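Local coordinates for protein NAD(P)H-hydrate epimerase (Saccharomyces cerevisiae, PDB 1JZT) that catalyses the interconversion of the R and S epimers of hydrated NADH and NADPH, which allows both damaged forms to be repaired, at residues A35-A40 and K82-N87; D16-G21 and N228-E233. One frame throughout, in Å; residues are numbered along the deposited sequence.

Interaction 1. Residues A35-A40 and K82-N87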
loop_
_atom_site.group_PDB
_atom_site.type_symbol
_atom_site.label_atom_id
_atom_site.label_comp_id
_atom_site.label_asym_id
_atom_site.label_seq_id
_atom_site.Cartn_x
_atom_site.Cartn_y
_atom_site.Cartn_z
ATOM N N ALA A 35 9.432 -1.710 -1.237
ATOM C CA ALA A 35 8.181 -0.987 -1.006
ATOM C C ALA A 35 7.195 -1.840 -0.207
ATOM O O ALA A 35 6.603 -1.370 0.770
ATOM C CB ALA A 35 7.554 -0.573 -2.335
ATOM N N GLY A 36 7.013 -3.085 -0.634
ATOM C CA GLY A 36 6.104 -3.982 0.061
ATOM C C GLY A 36 6.560 -4.221 1.490
ATOM O O GLY A 36 5.737 -4.393 2.400
ATOM N N PHE A 37 7.875 -4.238 1.694
ATOM C CA PHE A 37 8.428 -4.442 3.029
ATOM C C PHE A 37 8.011 -3.271 3.911
ATOM O O PHE A 37 7.552 -3.462 5.046
ATOM C CB PHE A 37 9.957 -4.527 2.989
ATOM C CG PHE A 37 10.580 -4.729 4.347
ATOM C CD1 PHE A 37 10.718 -6.006 4.876
ATOM C CD2 PHE A 37 10.953 -3.638 5.126
ATOM C CE1 PHE A 37 11.209 -6.203 6.166
ATOM C CE2 PHE A 37 11.445 -3.820 6.425
ATOM C CZ PHE A 37 11.571 -5.108 6.940
ATOM N N SER A 38 8.158 -2.061 3.377
ATOM C CA SER A 38 7.795 -0.843 4.101
ATOM C C SER A 38 6.361 -0.902 4.606
ATOM O O SER A 38 6.090 -0.651 5.775
ATOM C CB SER A 38 7.951 0.383 3.193
ATOM O OG SER A 38 9.309 0.648 2.920
ATOM N N VAL A 39 5.440 -1.215 3.703
ATOM C CA VAL A 39 4.031 -1.312 4.065
ATOM C C VAL A 39 3.826 -2.309 5.203
ATOM O O VAL A 39 3.125 -2.019 6.164
ATOM C CB VAL A 39 3.169 -1.766 2.874
ATOM C CG1 VAL A 39 1.707 -1.892 3.309
ATOM C CG2 VAL A 39 3.303 -0.768 1.730
ATOM N N ALA A 40 4.414 -3.495 5.084
ATOM C CA ALA A 40 4.290 -4.509 6.132
ATOM C C ALA A 40 4.823 -3.986 7.469
ATOM O O ALA A 40 4.207 -4.180 8.524
ATOM C CB ALA A 40 5.047 -5.757 5.732
ATOM N N LYS A 82 3.144 -12.340 6.808
ATOM C CA LYS A 82 3.061 -13.743 7.198
ATOM C C LYS A 82 4.314 -14.057 8.017
ATOM O O LYS A 82 4.235 -14.679 9.071
ATOM C CB LYS A 82 2.994 -14.638 5.954
ATOM C CG LYS A 82 2.860 -16.123 6.254
ATOM C CD LYS A 82 1.511 -16.441 6.874
ATOM C CE LYS A 82 1.384 -17.918 7.199
ATOM N NZ LYS A 82 0.044 -18.202 7.785
ATOM N N LEU A 83 5.470 -13.608 7.535
ATOM C CA LEU A 83 6.717 -13.848 8.247
ATOM C C LEU A 83 6.716 -13.130 9.594
ATOM O O LEU A 83 7.262 -13.643 10.575
ATOM C CB LEU A 83 7.909 -13.390 7.396
ATOM C CG LEU A 83 8.278 -14.371 6.272
ATOM C CD1 LEU A 83 8.875 -13.631 5.096
ATOM C CD2 LEU A 83 9.243 -15.422 6.813
ATOM N N PHE A 84 6.089 -11.956 9.644
ATOM C CA PHE A 84 6.027 -11.169 10.873
ATOM C C PHE A 84 5.079 -11.742 11.931
ATOM O O PHE A 84 5.016 -11.233 13.052
ATOM C CB PHE A 84 5.623 -9.715 10.571
ATOM C CG PHE A 84 6.642 -8.942 9.770
ATOM C CD1 PHE A 84 7.968 -9.365 9.701
ATOM C CD2 PHE A 84 6.273 -7.775 9.095
ATOM C CE1 PHE A 84 8.913 -8.646 8.968
ATOM C CE2 PHE A 84 7.211 -7.049 8.359
ATOM C CZ PHE A 84 8.534 -7.485 8.295
ATOM N N GLY A 85 4.333 -12.783 11.581
ATOM C CA GLY A 85 3.435 -13.382 12.554
ATOM C C GLY A 85 1.953 -13.110 12.381
ATOM O O GLY A 85 1.147 -13.546 13.207
ATOM N N TYR A 86 1.582 -12.392 11.324
ATOM C CA TYR A 86 0.171 -12.097 11.080
ATOM C C TYR A 86 -0.488 -13.165 10.211
ATOM O O TYR A 86 0.177 -14.068 9.703
ATOM C CB TYR A 86 0.013 -10.724 10.416
ATOM C CG TYR A 86 0.470 -9.574 11.287
ATOM C CD1 TYR A 86 1.825 -9.315 11.475
ATOM C CD2 TYR A 86 -0.451 -8.775 11.964
ATOM C CE1 TYR A 86 2.257 -8.294 12.317
ATOM C CE2 TYR A 86 -0.034 -7.747 12.813
ATOM C CZ TYR A 86 1.318 -7.515 12.988
ATOM O OH TYR A 86 1.742 -6.537 13.848
ATOM N N ASN A 87 -1.801 -13.050 10.054
ATOM C CA ASN A 87 -2.582 -13.985 9.255
ATOM C C ASN A 87 -3.119 -13.268 8.025
ATOM O O ASN A 87 -4.318 -12.995 7.918
ATOM C CB ASN A 87 -3.743 -14.521 10.088
ATOM C CG ASN A 87 -3.277 -15.173 11.366
ATOM O OD1 ASN A 87 -2.501 -16.129 11.338
ATOM N ND2 ASN A 87 -3.742 -14.660 12.500
#
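A Schellman motif at the C-terminal end of helix 69-83 carries Phe84, and the ring of Phe84 packs against Phe37 and Ala40 of helix 28-46. The contact is wholly apolar, and no hydrogen bond crosses it. Phe84 CZ lies 3.7 Å from Phe37 CE1. On the next atom of the same ring, Phe84 CE2 lies 3.6 Å from Ala40 CB. Two neighbouring atoms at the far end of the ring thus touch two residues three positions apart, about one helical turn from each other. Phe37 CE1 meets the edge of the Phe84 ring, near its plane. The two ring planes stand at 83°, with centroids 5.9 Å apart. The pair is oblique. Phe84 CE2 also approaches the backbone of helix 28-46, at 4.0 Å from Ala40 C.

Phe37 holds CG anti to its own N (chi1 180°), beside the carbonyl carbon. Its CB does not point at residues 82-87, yet from this position the ring reaches Phe84 with CE1. The CB of Phe84, by contrast, points toward helix 28-46.

Both helices belong to the Rossmann-like domain of the NnrE/AIBP family. Helix 69-83 begins at residues predicted to bind the NADPHX substrate, but this contact is at its other end. After Phe84 the chain turns through Gly85, which has positive phi. Gly85 N bonds back to Lys82 O at 3.1 Å. The chain then runs through Tyr86 and Asn87 toward strand 88-91. The OH of Tyr86 is hydrogen-bonded to Phe47 O, just past helix 28-46. Phe37 also makes an edge-to-face pair with His80 of helix 69-83, and Ala40 touches Cys77 and His80.

Interaction 2. Residues D16-G21 and N228-E233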
loop_
_atom_site.group_PDB
_atom_site.type_symbol
_atom_site.label_atom_id
_atom_site.label_comp_id
_atom_site.label_asym_id
_atom_site.label_seq_id
_atom_site.Cartn_x
_atom_site.Cartn_y
_atom_site.Cartn_z
ATOM N N ASP A 16 10.130 7.416 -11.006
ATOM C CA ASP A 16 10.111 5.979 -11.240
ATOM C C ASP A 16 10.801 5.623 -12.544
ATOM O O ASP A 16 11.553 4.649 -12.613
ATOM C CB ASP A 16 8.675 5.470 -11.275
ATOM C CG ASP A 16 8.249 4.853 -9.966
ATOM O OD1 ASP A 16 8.703 5.334 -8.909
ATOM O OD2 ASP A 16 7.454 3.892 -9.996
ATOM N N LYS A 17 10.538 6.413 -13.578
ATOM C CA LYS A 17 11.141 6.171 -14.880
ATOM C C LYS A 17 12.656 6.275 -14.789
ATOM O O LYS A 17 13.377 5.466 -15.364
ATOM C CB LYS A 17 10.615 7.174 -15.911
ATOM C CG LYS A 17 11.233 7.018 -17.294
ATOM C CD LYS A 17 10.806 8.150 -18.232
ATOM C CE LYS A 17 11.650 8.153 -19.505
ATOM N NZ LYS A 17 11.319 9.277 -20.438
ATOM N N GLU A 18 13.139 7.278 -14.067
ATOM C CA GLU A 18 14.574 7.451 -13.926
ATOM C C GLU A 18 15.204 6.371 -13.064
ATOM O O GLU A 18 16.256 5.832 -13.415
ATOM C CB GLU A 18 14.902 8.826 -13.342
ATOM C CG GLU A 18 14.922 9.935 -14.380
ATOM C CD GLU A 18 15.450 11.238 -13.827
ATOM O OE1 GLU A 18 16.537 11.224 -13.202
ATOM O OE2 GLU A 18 14.786 12.279 -14.026
ATOM N N LEU A 19 14.568 6.050 -11.939
ATOM C CA LEU A 19 15.110 5.033 -11.043
ATOM C C LEU A 19 15.363 3.709 -11.754
ATOM O O LEU A 19 16.385 3.063 -11.527
ATOM C CB LEU A 19 14.180 4.811 -9.847
ATOM C CG LEU A 19 14.131 5.947 -8.827
ATOM C CD1 LEU A 19 13.155 5.591 -7.702
ATOM C CD2 LEU A 19 15.527 6.187 -8.253
HETATM N N MSE A 20 14.449 3.305 -12.624
HETATM C CA MSE A 20 14.643 2.047 -13.322
HETATM C C MSE A 20 15.231 2.199 -14.718
HETATM O O MSE A 20 15.210 1.264 -15.516
HETATM C CB MSE A 20 13.333 1.255 -13.336
HETATM C CG MSE A 20 13.065 0.597 -11.982
HETATM SE SE MSE A 20 11.244 0.053 -11.719
HETATM C CE MSE A 20 10.482 1.803 -11.373
ATOM N N GLY A 21 15.774 3.382 -14.996
ATOM C CA GLY A 21 16.399 3.632 -16.283
ATOM C C GLY A 21 17.810 3.062 -16.306
ATOM O O GLY A 21 18.343 2.711 -15.255
ATOM N N ASN A 228 16.718 16.217 -4.084
ATOM C CA ASN A 228 16.780 17.664 -4.280
ATOM C C ASN A 228 16.428 18.045 -5.716
ATOM O O ASN A 228 15.756 19.050 -5.952
ATOM C CB ASN A 228 18.172 18.199 -3.928
ATOM C CG ASN A 228 18.475 18.112 -2.436
ATOM O OD1 ASN A 228 17.596 17.801 -1.628
ATOM N ND2 ASN A 228 19.716 18.395 -2.064
ATOM N N LYS A 229 16.880 17.239 -6.670
ATOM C CA LYS A 229 16.602 17.494 -8.076
ATOM C C LYS A 229 15.102 17.518 -8.328
ATOM O O LYS A 229 14.618 18.234 -9.206
ATOM C CB LYS A 229 17.237 16.414 -8.953
ATOM C CG LYS A 229 16.881 16.547 -10.423
ATOM C CD LYS A 229 17.665 15.578 -11.276
ATOM C CE LYS A 229 17.138 14.167 -11.155
ATOM N NZ LYS A 229 17.925 13.243 -12.019
ATOM N N PHE A 230 14.367 16.731 -7.553
ATOM C CA PHE A 230 12.924 16.656 -7.714
ATOM C C PHE A 230 12.147 17.499 -6.717
ATOM O O PHE A 230 10.947 17.301 -6.524
ATOM C CB PHE A 230 12.479 15.194 -7.658
ATOM C CG PHE A 230 12.677 14.459 -8.949
ATOM C CD1 PHE A 230 11.761 14.601 -9.986
ATOM C CD2 PHE A 230 13.783 13.634 -9.137
ATOM C CE1 PHE A 230 11.939 13.929 -11.194
ATOM C CE2 PHE A 230 13.971 12.959 -10.340
ATOM C CZ PHE A 230 13.046 13.105 -11.373
ATOM N N GLY A 231 12.840 18.437 -6.081
ATOM C CA GLY A 231 12.186 19.332 -5.147
ATOM C C GLY A 231 12.005 18.908 -3.704
ATOM O O GLY A 231 11.332 19.612 -2.950
ATOM N N PHE A 232 12.575 17.778 -3.296
ATOM C CA PHE A 232 12.424 17.371 -1.904
ATOM C C PHE A 232 13.727 16.880 -1.290
ATOM O O PHE A 232 14.726 16.706 -1.982
ATOM C CB PHE A 232 11.329 16.301 -1.755
ATOM C CG PHE A 232 11.693 14.957 -2.326
ATOM C CD1 PHE A 232 11.676 14.736 -3.700
ATOM C CD2 PHE A 232 12.012 13.896 -1.482
ATOM C CE1 PHE A 232 11.969 13.475 -4.224
ATOM C CE2 PHE A 232 12.308 12.631 -1.994
ATOM C CZ PHE A 232 12.283 12.421 -3.366
ATOM N N GLU A 233 13.709 16.672 0.020
ATOM C CA GLU A 233 14.882 16.197 0.738
ATOM C C GLU A 233 14.649 14.744 1.157
ATOM O O GLU A 233 13.540 14.374 1.533
ATOM C CB GLU A 233 15.113 17.057 1.982
ATOM C CG GLU A 233 16.560 17.120 2.434
ATOM C CD GLU A 233 17.413 17.970 1.517
ATOM O OE1 GLU A 233 17.166 19.193 1.446
ATOM O OE2 GLU A 233 18.328 17.418 0.867
#
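Glu18, in the last turn of helix 9-19, faces Lys229 and Phe230 at the end of helix 224-229, where a Schellman motif with Gly231 as its C' residue closes the helix. Glu18 comes from the opposite direction to both partners. Its chain is extended beyond CG, and the two carboxylate oxygens take different neighbours. OE1 accepts a hydrogen bond from Lys229 NZ at 2.7 Å, part of a salt bridge. The oxygen uses its syn lone pair, on the side of OE2. Lys229 bends at chi3 (76°), which swings its end round to the carboxylate.

The other oxygen, Glu18 OE2, lies 3.3 Å from Phe230 CZ at the edge of the ring, near the ring plane. Carboxylate and ring planes are 47° apart. The ring C-H edge probably carries a slight positive charge, which would suit the oxygen.

The Phe230 ring also touches Glu14 and Ile15 of helix 9-19 and makes an edge-to-face pair with Phe226. The contact thus joins the N-terminal helix to the short helix after strand 214-218. On the lysine side, Lys229 CE lies 3.6 Å from Glu18 OE1.

How the interactions relate
From the N terminus, helix 9-19 comes first and supplies residues 16-21 of interaction 2. Helix 28-46 follows and supplies residues 35-40 of interaction 1. The chain then passes through strand 60-65 and helix 69-83, and interaction 1 closes a loop of 41 residues at residues 82-87. Most of the remaining sheet follows before residues 228-233 return to helix 9-19. Interaction 2 therefore closes a loop of 206 residues that contains all of interaction 1. The centres are 26 Å apart and the two contacts do not touch. Interaction 1 ties together two helices of the Rossmann-like domain. Interaction 2 ties the N-terminal helix 9-19 to helix 224-229, which follows strand 214-218.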